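Long-range contacts in fatty acid amide hydrolase (Candida albicans, PDB 6KVR), which probably hydrolyses monocarboxylic acid amides to the carboxylate and ammonium, as a member of the amidase signature family: residues A312-G317 against M329-V334; T274-V279 against K548-E553. All coordinates share one frame; numbering follows the deposited sequence.

Contact 1 (A312-G317 against M329-V334); sequences AYINEG and MPWRDV
Two hydrogen bonds between the Asn315 side-chain amide and the backbone of Trp331 hold this contact together. Trp331 N donates to Asn315 OD1 at 3.0 Å, and Asn315 ND2 returns a bond to Trp331 O at 3.1 Å. Both are close to straight, with an N-H...acceptor angle of 156° for the first and 166° for the second. Each donor lies in the plane of the carbonyl it meets, on a lone pair, and Trp331 O sits nearly in the plane of the Asn315 amide. One side chain therefore satisfies the N-H and the C=O of the same loop residue, and this paired grip fixes which way the amide is flipped. The Asn315 CB leaves the helix obliquely to the loop, but its CG lies anti to the carbonyl carbon, so the amide swings in until OD1 also rests 3.7 Å from Pro330 CA.

Beneath the polar pair lies Ile314, directed at the loop. Its CG2, anti to the backbone N, touches the main chain 3.7 Å from the O of selenomethionine Met329 and 3.8 Å from Trp331 N. The other branch ends in CD1, which approaches the indole obliquely, 4.0 Å from Trp331 CE3. With CG anti to its own backbone N (chi1 -179°), the Trp331 ring turns back along helix 303-317, touching Met310 and Lys311, while NE1 is hydrogen-bonded to Glu307. The helix winds wider here, Ala312 O accepting from both Glu316 N and Gly317 N.

Met329 packs on Met329 of the second subunit. Within the chain, Trp331 also touches Leu556, so its indole lies between the last turns of helix 303-317 and the start of helix 552-565.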
ATOM      1  N   ALA A 312      16.482 -13.828  -2.576  1.00 27.66           N
ATOM      2  CA  ALA A 312      16.390 -14.298  -3.957  1.00 26.57           C
ATOM      3  C   ALA A 312      15.085 -13.845  -4.609  1.00 30.20           C
ATOM      4  O   ALA A 312      15.084 -13.340  -5.742  1.00 25.16           O
ATOM      5  CB  ALA A 312      16.515 -15.821  -4.004  1.00 27.72           C
ATOM      6  N   TYR A 313      13.961 -14.029  -3.907  1.00 26.95           N
ATOM      7  CA  TYR A 313      12.656 -13.691  -4.466  1.00 23.86           C
ATOM      8  C   TYR A 313      12.619 -12.235  -4.907  1.00 24.96           C
ATOM      9  O   TYR A 313      12.253 -11.934  -6.043  1.00 23.91           O
ATOM     10  CB  TYR A 313      11.554 -13.966  -3.436  1.00 22.13           C
ATOM     11  CG  TYR A 313      10.129 -13.743  -3.936  1.00 27.09           C
ATOM     12  CD1 TYR A 313       9.575 -12.461  -3.998  1.00 24.56           C
ATOM     13  CD2 TYR A 313       9.338 -14.816  -4.342  1.00 25.14           C
ATOM     14  CE1 TYR A 313       8.283 -12.259  -4.439  1.00 22.85           C
ATOM     15  CE2 TYR A 313       8.052 -14.623  -4.792  1.00 25.59           C
ATOM     16  CZ  TYR A 313       7.526 -13.340  -4.838  1.00 25.50           C
ATOM     17  OH  TYR A 313       6.234 -13.150  -5.279  1.00 25.95           O
ATOM     18  N   ILE A 314      13.016 -11.321  -4.021  1.00 23.77           N
ATOM     19  CA  ILE A 314      12.853  -9.899  -4.284  1.00 25.03           C
ATOM     20  C   ILE A 314      13.929  -9.391  -5.240  1.00 30.94           C
ATOM     21  O   ILE A 314      13.618  -8.799  -6.282  1.00 31.20           O
ATOM     22  CB  ILE A 314      12.857  -9.123  -2.957  1.00 26.69           C
ATOM     23  CG1 ILE A 314      11.586  -9.424  -2.158  1.00 24.49           C
ATOM     24  CG2 ILE A 314      13.074  -7.617  -3.200  1.00 21.98           C
ATOM     25  CD1 ILE A 314      11.681  -9.047  -0.686  1.00 26.87           C
ATOM     26  N   ASN A 315      15.207  -9.613  -4.909  1.00 26.78           N
ATOM     27  CA  ASN A 315      16.282  -8.978  -5.666  1.00 29.76           C
ATOM     28  C   ASN A 315      16.506  -9.645  -7.018  1.00 28.86           C
ATOM     29  O   ASN A 315      16.920  -8.977  -7.968  1.00 36.29           O
ATOM     30  CB  ASN A 315      17.577  -8.959  -4.839  1.00 27.14           C
ATOM     31  CG  ASN A 315      17.521  -7.967  -3.687  1.00 30.15           C
ATOM     32  OD1 ASN A 315      16.617  -7.122  -3.612  1.00 31.96           O
ATOM     33  ND2 ASN A 315      18.494  -8.056  -2.782  1.00 29.47           N
ATOM     34  N   GLU A 316      16.204 -10.932  -7.143  1.00 28.90           N
ATOM     35  CA  GLU A 316      16.340 -11.635  -8.413  1.00 31.18           C
ATOM     36  C   GLU A 316      15.016 -11.955  -9.096  1.00 35.15           C
ATOM     37  O   GLU A 316      14.960 -11.970 -10.327  1.00 35.00           O
ATOM     38  CB  GLU A 316      17.112 -12.941  -8.206  1.00 33.62           C
ATOM     39  CG  GLU A 316      18.462 -12.727  -7.547  1.00 41.79           C
ATOM     40  CD  GLU A 316      19.560 -13.567  -8.178  1.00 56.03           C
ATOM     41  OE1 GLU A 316      19.674 -13.553  -9.431  1.00 63.44           O
ATOM     42  OE2 GLU A 316      20.304 -14.238  -7.424  1.00 59.86           O
ATOM     43  N   GLY A 317      13.955 -12.242  -8.342  1.00 33.78           N
ATOM     44  CA  GLY A 317      12.671 -12.497  -8.970  1.00 33.19           C
ATOM     45  C   GLY A 317      11.965 -11.241  -9.450  1.00 27.81           C
ATOM     46  O   GLY A 317      11.165 -11.310 -10.386  1.00 26.97           O
HETATM   47  N   MSE A 329      11.155  -2.408  -3.525  1.00 33.70           N
HETATM   48  CA  MSE A 329      12.029  -1.985  -2.455  1.00 33.81           C
HETATM   49  C   MSE A 329      13.012  -3.119  -2.185  1.00 35.12           C
HETATM   50  O   MSE A 329      12.626  -4.237  -1.817  1.00 36.69           O
HETATM   51  CB  MSE A 329      11.209  -1.543  -1.244  1.00 33.26           C
HETATM   52  CG  MSE A 329      10.722  -2.555  -0.237  1.00 40.79           C
HETATM   53 SE   MSE A 329      10.745  -1.664   1.519  1.00 65.48          SE
HETATM   54  CE  MSE A 329       9.675  -0.054   1.093  1.00 39.05           C
ATOM     55  N   PRO A 330      14.281  -2.835  -2.459  1.00 35.68           N
ATOM     56  CA  PRO A 330      15.312  -3.881  -2.420  1.00 30.29           C
ATOM     57  C   PRO A 330      15.383  -4.547  -1.059  1.00 29.89           C
ATOM     58  O   PRO A 330      15.152  -3.919  -0.025  1.00 30.90           O
ATOM     59  CB  PRO A 330      16.607  -3.114  -2.717  1.00 30.75           C
ATOM     60  CG  PRO A 330      16.146  -1.855  -3.448  1.00 37.40           C
ATOM     61  CD  PRO A 330      14.807  -1.521  -2.870  1.00 33.50           C
ATOM     62  N   TRP A 331      15.712  -5.840  -1.070  1.00 28.56           N
ATOM     63  CA  TRP A 331      16.034  -6.555   0.159  1.00 27.19           C
ATOM     64  C   TRP A 331      17.442  -6.134   0.577  1.00 31.48           C
ATOM     65  O   TRP A 331      18.425  -6.497  -0.079  1.00 30.38           O
ATOM     66  CB  TRP A 331      15.929  -8.063  -0.061  1.00 27.52           C
ATOM     67  CG  TRP A 331      16.222  -8.870   1.164  1.00 34.73           C
ATOM     68  CD1 TRP A 331      17.404  -9.480   1.480  1.00 33.34           C
ATOM     69  CD2 TRP A 331      15.320  -9.151   2.252  1.00 30.92           C
ATOM     70  NE1 TRP A 331      17.292 -10.123   2.690  1.00 34.49           N
ATOM     71  CE2 TRP A 331      16.027  -9.933   3.186  1.00 35.09           C
ATOM     72  CE3 TRP A 331      13.991  -8.805   2.530  1.00 32.78           C
ATOM     73  CZ2 TRP A 331      15.448 -10.385   4.377  1.00 36.21           C
ATOM     74  CZ3 TRP A 331      13.415  -9.251   3.716  1.00 31.49           C
ATOM     75  CH2 TRP A 331      14.146 -10.034   4.623  1.00 30.61           C
ATOM     76  N   ARG A 332      17.535  -5.350   1.652  1.00 31.45           N
ATOM     77  CA  ARG A 332      18.799  -4.758   2.068  1.00 32.77           C
ATOM     78  C   ARG A 332      19.720  -5.784   2.731  1.00 35.77           C
ATOM     79  O   ARG A 332      19.279  -6.770   3.325  1.00 31.80           O
ATOM     80  CB  ARG A 332      18.555  -3.594   3.028  1.00 26.82           C
ATOM     81  CG  ARG A 332      18.085  -2.313   2.330  1.00 31.96           C
ATOM     82  CD  ARG A 332      17.560  -1.309   3.328  1.00 34.36           C
ATOM     83  NE  ARG A 332      16.429  -1.826   4.090  1.00 38.70           N
ATOM     84  CZ  ARG A 332      16.495  -2.195   5.363  1.00 37.28           C
ATOM     85  NH1 ARG A 332      17.640  -2.188   6.023  1.00 38.54           N
ATOM     86  NH2 ARG A 332      15.382  -2.580   5.987  1.00 38.00           N
ATOM     87  N   ASP A 333      21.018  -5.518   2.638  1.00 41.96           N
ATOM     88  CA  ASP A 333      22.037  -6.345   3.263  1.00 43.96           C
ATOM     89  C   ASP A 333      22.294  -5.807   4.665  1.00 39.90           C
ATOM     90  O   ASP A 333      22.696  -4.652   4.828  1.00 46.85           O
ATOM     91  CB  ASP A 333      23.312  -6.336   2.428  1.00 47.19           C
ATOM     92  CG  ASP A 333      23.956  -7.699   2.357  1.00 60.12           C
ATOM     93  OD1 ASP A 333      24.191  -8.320   3.417  1.00 63.86           O
ATOM     94  OD2 ASP A 333      24.191  -8.164   1.221  1.00 65.73           O
ATOM     95  N   VAL A 334      22.035  -6.635   5.670  1.00 37.77           N
ATOM     96  CA  VAL A 334      22.037  -6.217   7.065  1.00 39.50           C
ATOM     97  C   VAL A 334      22.888  -7.200   7.858  1.00 41.83           C
ATOM     98  O   VAL A 334      22.793  -8.415   7.652  1.00 43.31           O
ATOM     99  CB  VAL A 334      20.594  -6.155   7.619  1.00 40.49           C
ATOM    100  CG1 VAL A 334      20.580  -6.269   9.133  1.00 39.10           C
ATOM    101  CG2 VAL A 334      19.896  -4.877   7.152  1.00 35.36           C
TER

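Contact 2 (T274-V279 against K548-E553)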
ATOM      1  N   THR A 274       3.290  -6.299   4.197  1.00 25.06           N
ATOM      2  CA  THR A 274       2.516  -6.456   2.970  1.00 19.86           C
ATOM      3  C   THR A 274       3.237  -5.827   1.786  1.00 21.80           C
ATOM      4  O   THR A 274       4.015  -4.876   1.930  1.00 25.59           O
ATOM      5  CB  THR A 274       1.124  -5.833   3.093  1.00 24.67           C
ATOM      6  OG1 THR A 274       1.249  -4.458   3.481  1.00 27.80           O
ATOM      7  CG2 THR A 274       0.258  -6.588   4.117  1.00 23.96           C
ATOM      8  N   LYS A 275       2.973  -6.390   0.607  1.00 21.88           N
ATOM      9  CA  LYS A 275       3.349  -5.859  -0.699  1.00 25.66           C
ATOM     10  C   LYS A 275       4.827  -6.031  -1.022  1.00 24.73           C
ATOM     11  O   LYS A 275       5.340  -5.363  -1.905  1.00 27.09           O
ATOM     12  CB  LYS A 275       2.930  -4.394  -0.851  1.00 30.70           C
ATOM     13  CG  LYS A 275       1.438  -4.173  -0.550  1.00 28.92           C
ATOM     14  CD  LYS A 275       1.213  -2.926   0.301  1.00 44.28           C
ATOM     15  CE  LYS A 275       0.728  -1.720  -0.542  1.00 49.19           C
ATOM     16  NZ  LYS A 275       0.943  -0.364   0.097  1.00 45.93           N
ATOM     17  N   ARG A 276       5.527  -6.939  -0.352  1.00 22.39           N
ATOM     18  CA  ARG A 276       6.861  -7.315  -0.787  1.00 21.88           C
ATOM     19  C   ARG A 276       6.844  -8.606  -1.603  1.00 27.87           C
ATOM     20  O   ARG A 276       7.495  -8.689  -2.650  1.00 26.07           O
ATOM     21  CB  ARG A 276       7.785  -7.461   0.432  1.00 23.42           C
ATOM     22  CG  ARG A 276       7.871  -6.218   1.303  1.00 23.99           C
ATOM     23  CD  ARG A 276       9.095  -6.230   2.232  1.00 29.74           C
ATOM     24  NE  ARG A 276      10.330  -5.844   1.556  1.00 27.70           N
ATOM     25  CZ  ARG A 276      11.465  -5.524   2.170  1.00 29.40           C
ATOM     26  NH1 ARG A 276      11.547  -5.470   3.489  1.00 22.26           N
ATOM     27  NH2 ARG A 276      12.551  -5.265   1.438  1.00 27.59           N
ATOM     28  N   ILE A 277       6.077  -9.599  -1.158  1.00 20.83           N
ATOM     29  CA  ILE A 277       5.926 -10.878  -1.836  1.00 27.63           C
ATOM     30  C   ILE A 277       4.538 -10.894  -2.474  1.00 25.89           C
ATOM     31  O   ILE A 277       3.557 -10.501  -1.835  1.00 26.10           O
ATOM     32  CB  ILE A 277       6.133 -12.050  -0.848  1.00 26.21           C
ATOM     33  CG1 ILE A 277       7.625 -12.211  -0.527  1.00 32.14           C
ATOM     34  CG2 ILE A 277       5.690 -13.355  -1.431  1.00 21.22           C
ATOM     35  CD1 ILE A 277       8.176 -11.197   0.400  1.00 32.10           C
ATOM     36  N   SER A 278       4.456 -11.315  -3.736  1.00 22.04           N
ATOM     37  CA  SER A 278       3.171 -11.322  -4.434  1.00 25.08           C
ATOM     38  C   SER A 278       2.213 -12.401  -3.922  1.00 28.57           C
ATOM     39  O   SER A 278       2.609 -13.545  -3.662  1.00 23.48           O
ATOM     40  CB  SER A 278       3.383 -11.531  -5.929  1.00 25.41           C
ATOM     41  OG  SER A 278       2.131 -11.523  -6.600  1.00 26.70           O
ATOM     42  N   VAL A 279       0.931 -12.034  -3.800  1.00 26.26           N
ATOM     43  CA  VAL A 279      -0.148 -12.997  -3.590  1.00 25.96           C
ATOM     44  C   VAL A 279      -1.006 -13.160  -4.837  1.00 30.65           C
ATOM     45  O   VAL A 279      -2.032 -13.838  -4.789  1.00 29.98           O
ATOM     46  CB  VAL A 279      -1.031 -12.638  -2.378  1.00 25.39           C
ATOM     47  CG1 VAL A 279      -0.210 -12.629  -1.089  1.00 24.48           C
ATOM     48  CG2 VAL A 279      -1.716 -11.296  -2.588  1.00 23.95           C
ATOM     49  N   LYS A 548       9.396  -3.094  13.131  1.00 26.54           N
ATOM     50  CA  LYS A 548       8.686  -1.997  12.490  1.00 29.40           C
ATOM     51  C   LYS A 548       8.434  -2.313  11.012  1.00 25.29           C
ATOM     52  O   LYS A 548       9.120  -3.132  10.394  1.00 21.93           O
ATOM     53  CB  LYS A 548       9.470  -0.687  12.627  1.00 33.28           C
ATOM     54  CG  LYS A 548       9.347  -0.015  13.995  1.00 35.40           C
ATOM     55  CD  LYS A 548      10.505   0.944  14.262  1.00 35.05           C
ATOM     56  CE  LYS A 548      11.785   0.433  13.612  1.00 34.67           C
ATOM     57  NZ  LYS A 548      12.993   1.190  14.055  1.00 50.79           N
ATOM     58  N   ARG A 549       7.435  -1.631  10.445  1.00 24.09           N
ATOM     59  CA  ARG A 549       6.984  -1.930   9.087  1.00 26.37           C
ATOM     60  C   ARG A 549       8.104  -1.735   8.075  1.00 25.43           C
ATOM     61  O   ARG A 549       8.780  -0.698   8.072  1.00 30.64           O
ATOM     62  CB  ARG A 549       5.792  -1.035   8.718  1.00 29.36           C
ATOM     63  CG  ARG A 549       4.534  -1.330   9.498  1.00 28.42           C
ATOM     64  CD  ARG A 549       3.359  -0.558   8.918  1.00 29.51           C
ATOM     65  NE  ARG A 549       2.787  -1.228   7.758  1.00 24.73           N
ATOM     66  CZ  ARG A 549       2.290  -0.592   6.704  1.00 33.67           C
ATOM     67  NH1 ARG A 549       2.293   0.732   6.628  1.00 30.16           N
ATOM     68  NH2 ARG A 549       1.767  -1.299   5.704  1.00 30.32           N
ATOM     69  N   TYR A 550       8.284  -2.736   7.214  1.00 23.34           N
ATOM     70  CA  TYR A 550       9.274  -2.779   6.135  1.00 26.47           C
ATOM     71  C   TYR A 550      10.702  -2.925   6.641  1.00 28.80           C
ATOM     72  O   TYR A 550      11.651  -2.748   5.874  1.00 28.29           O
ATOM     73  CB  TYR A 550       9.142  -1.573   5.196  1.00 25.76           C
ATOM     74  CG  TYR A 550       7.824  -1.663   4.483  1.00 28.99           C
ATOM     75  CD1 TYR A 550       7.639  -2.583   3.453  1.00 25.83           C
ATOM     76  CD2 TYR A 550       6.737  -0.900   4.895  1.00 26.71           C
ATOM     77  CE1 TYR A 550       6.421  -2.708   2.821  1.00 26.73           C
ATOM     78  CE2 TYR A 550       5.508  -1.020   4.271  1.00 29.91           C
ATOM     79  CZ  TYR A 550       5.356  -1.925   3.240  1.00 30.34           C
ATOM     80  OH  TYR A 550       4.127  -2.046   2.630  1.00 34.21           O
ATOM     81  N   PHE A 551      10.876  -3.275   7.911  1.00 25.73           N
ATOM     82  CA  PHE A 551      12.190  -3.629   8.446  1.00 29.20           C
ATOM     83  C   PHE A 551      12.340  -5.139   8.599  1.00 25.63           C
ATOM     84  O   PHE A 551      12.948  -5.618   9.560  1.00 28.23           O
ATOM     85  CB  PHE A 551      12.429  -2.911   9.771  1.00 30.53           C
ATOM     86  CG  PHE A 551      12.713  -1.429   9.618  1.00 32.16           C
ATOM     87  CD1 PHE A 551      11.695  -0.542   9.265  1.00 30.46           C
ATOM     88  CD2 PHE A 551      13.997  -0.922   9.817  1.00 34.90           C
ATOM     89  CE1 PHE A 551      11.948   0.827   9.122  1.00 32.44           C
ATOM     90  CE2 PHE A 551      14.255   0.453   9.680  1.00 37.58           C
ATOM     91  CZ  PHE A 551      13.229   1.326   9.331  1.00 32.96           C
ATOM     92  N   ASP A 552      11.762  -5.899   7.653  1.00 25.06           N
ATOM     93  CA  ASP A 552      11.857  -7.361   7.640  1.00 26.58           C
ATOM     94  C   ASP A 552      13.297  -7.851   7.749  1.00 28.86           C
ATOM     95  O   ASP A 552      13.567  -8.892   8.368  1.00 25.19           O
ATOM     96  CB  ASP A 552      11.249  -7.919   6.346  1.00 27.86           C
ATOM     97  CG  ASP A 552       9.898  -7.312   6.010  1.00 25.87           C
ATOM     98  OD1 ASP A 552       9.781  -6.078   5.835  1.00 24.95           O
ATOM     99  OD2 ASP A 552       8.948  -8.095   5.902  1.00 24.92           O
ATOM    100  N   GLU A 553      14.221  -7.153   7.089  1.00 26.54           N
ATOM    101  CA  GLU A 553      15.611  -7.592   7.062  1.00 30.40           C
ATOM    102  C   GLU A 553      16.193  -7.625   8.467  1.00 26.69           C
ATOM    103  O   GLU A 553      16.830  -8.606   8.863  1.00 29.03           O
ATOM    104  CB  GLU A 553      16.427  -6.670   6.146  1.00 31.52           C
ATOM    105  CG  GLU A 553      16.009  -6.758   4.670  1.00 32.40           C
ATOM    106  CD  GLU A 553      14.999  -5.668   4.262  1.00 35.01           C
ATOM    107  OE1 GLU A 553      14.147  -5.260   5.094  1.00 33.88           O
ATOM    108  OE2 GLU A 553      15.068  -5.204   3.100  1.00 33.69           O
TER
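Arg276 makes the firm half of this contact, its guanidinium meeting the first two residues of helix 552-565 edge-on. NH1 donates to Asp552 OD1 at 3.0 Å and to Glu553 OE1 at 3.1 Å, while NH2 reaches Glu553 OE2 at 3.0 Å. Asp552 OD1 is also hydrogen-bonded to Thr273 OG1, just before segment 274-279. Glu553 is thus gripped end-on by two nitrogens, yet both carboxylates are steeply turned, the Asp552 plane standing 82° from the guanidinium, so the nitrogens approach from above the carboxylate planes. A bend at chi3 (80°) brings the arginine tip there. The aliphatic part of Arg276 runs past Tyr550 in the opposite direction, CG lying at the ring edge, 4.1 Å from Tyr550 CE1. At the far end of that ring, Tyr550 OH donates to Thr274 O at 2.9 Å, meeting it from above the carbonyl plane.

The other side is looser. Lys275 and Arg549 are partly exposed; Lys275 CD brushes Tyr550 OH at 3.8 Å, and Arg549 NH2 stays 3.9 Å from Thr274 OG1, both groups being held instead by Asp491. The second subunit approaches here, its Ser324 O accepting from Arg549 NH1.

A type II turn, Lys548 to Phe551, leads into the helix with Phe551 at the N-cap. Arg276, Asp552 and Glu553 form a buried salt-bridge network, with both acids in the first turn of the helix, where the helix dipole would favour their charge.

The centres of the two contacts lie about 11 Å apart, on the same side of the chain's centre. Along the chain the order is 274-279, 312-317, 329-334, 548-553, so contact 1 falls within the long span that contact 2 closes. They join directly: Arg332 NH2 forms a salt bridge with Glu553 OE1, and Tyr313 OH probably bonds Ser278 N at 3.0 Å. Helix 303-317, the loop after it and the start of helix 552-565 thus gather round the loop between strands 268-271 and 295-300 of the mixed sheet. Both contacts also border the second subunit, so this corner of the amidase fold takes part in the dimer interface.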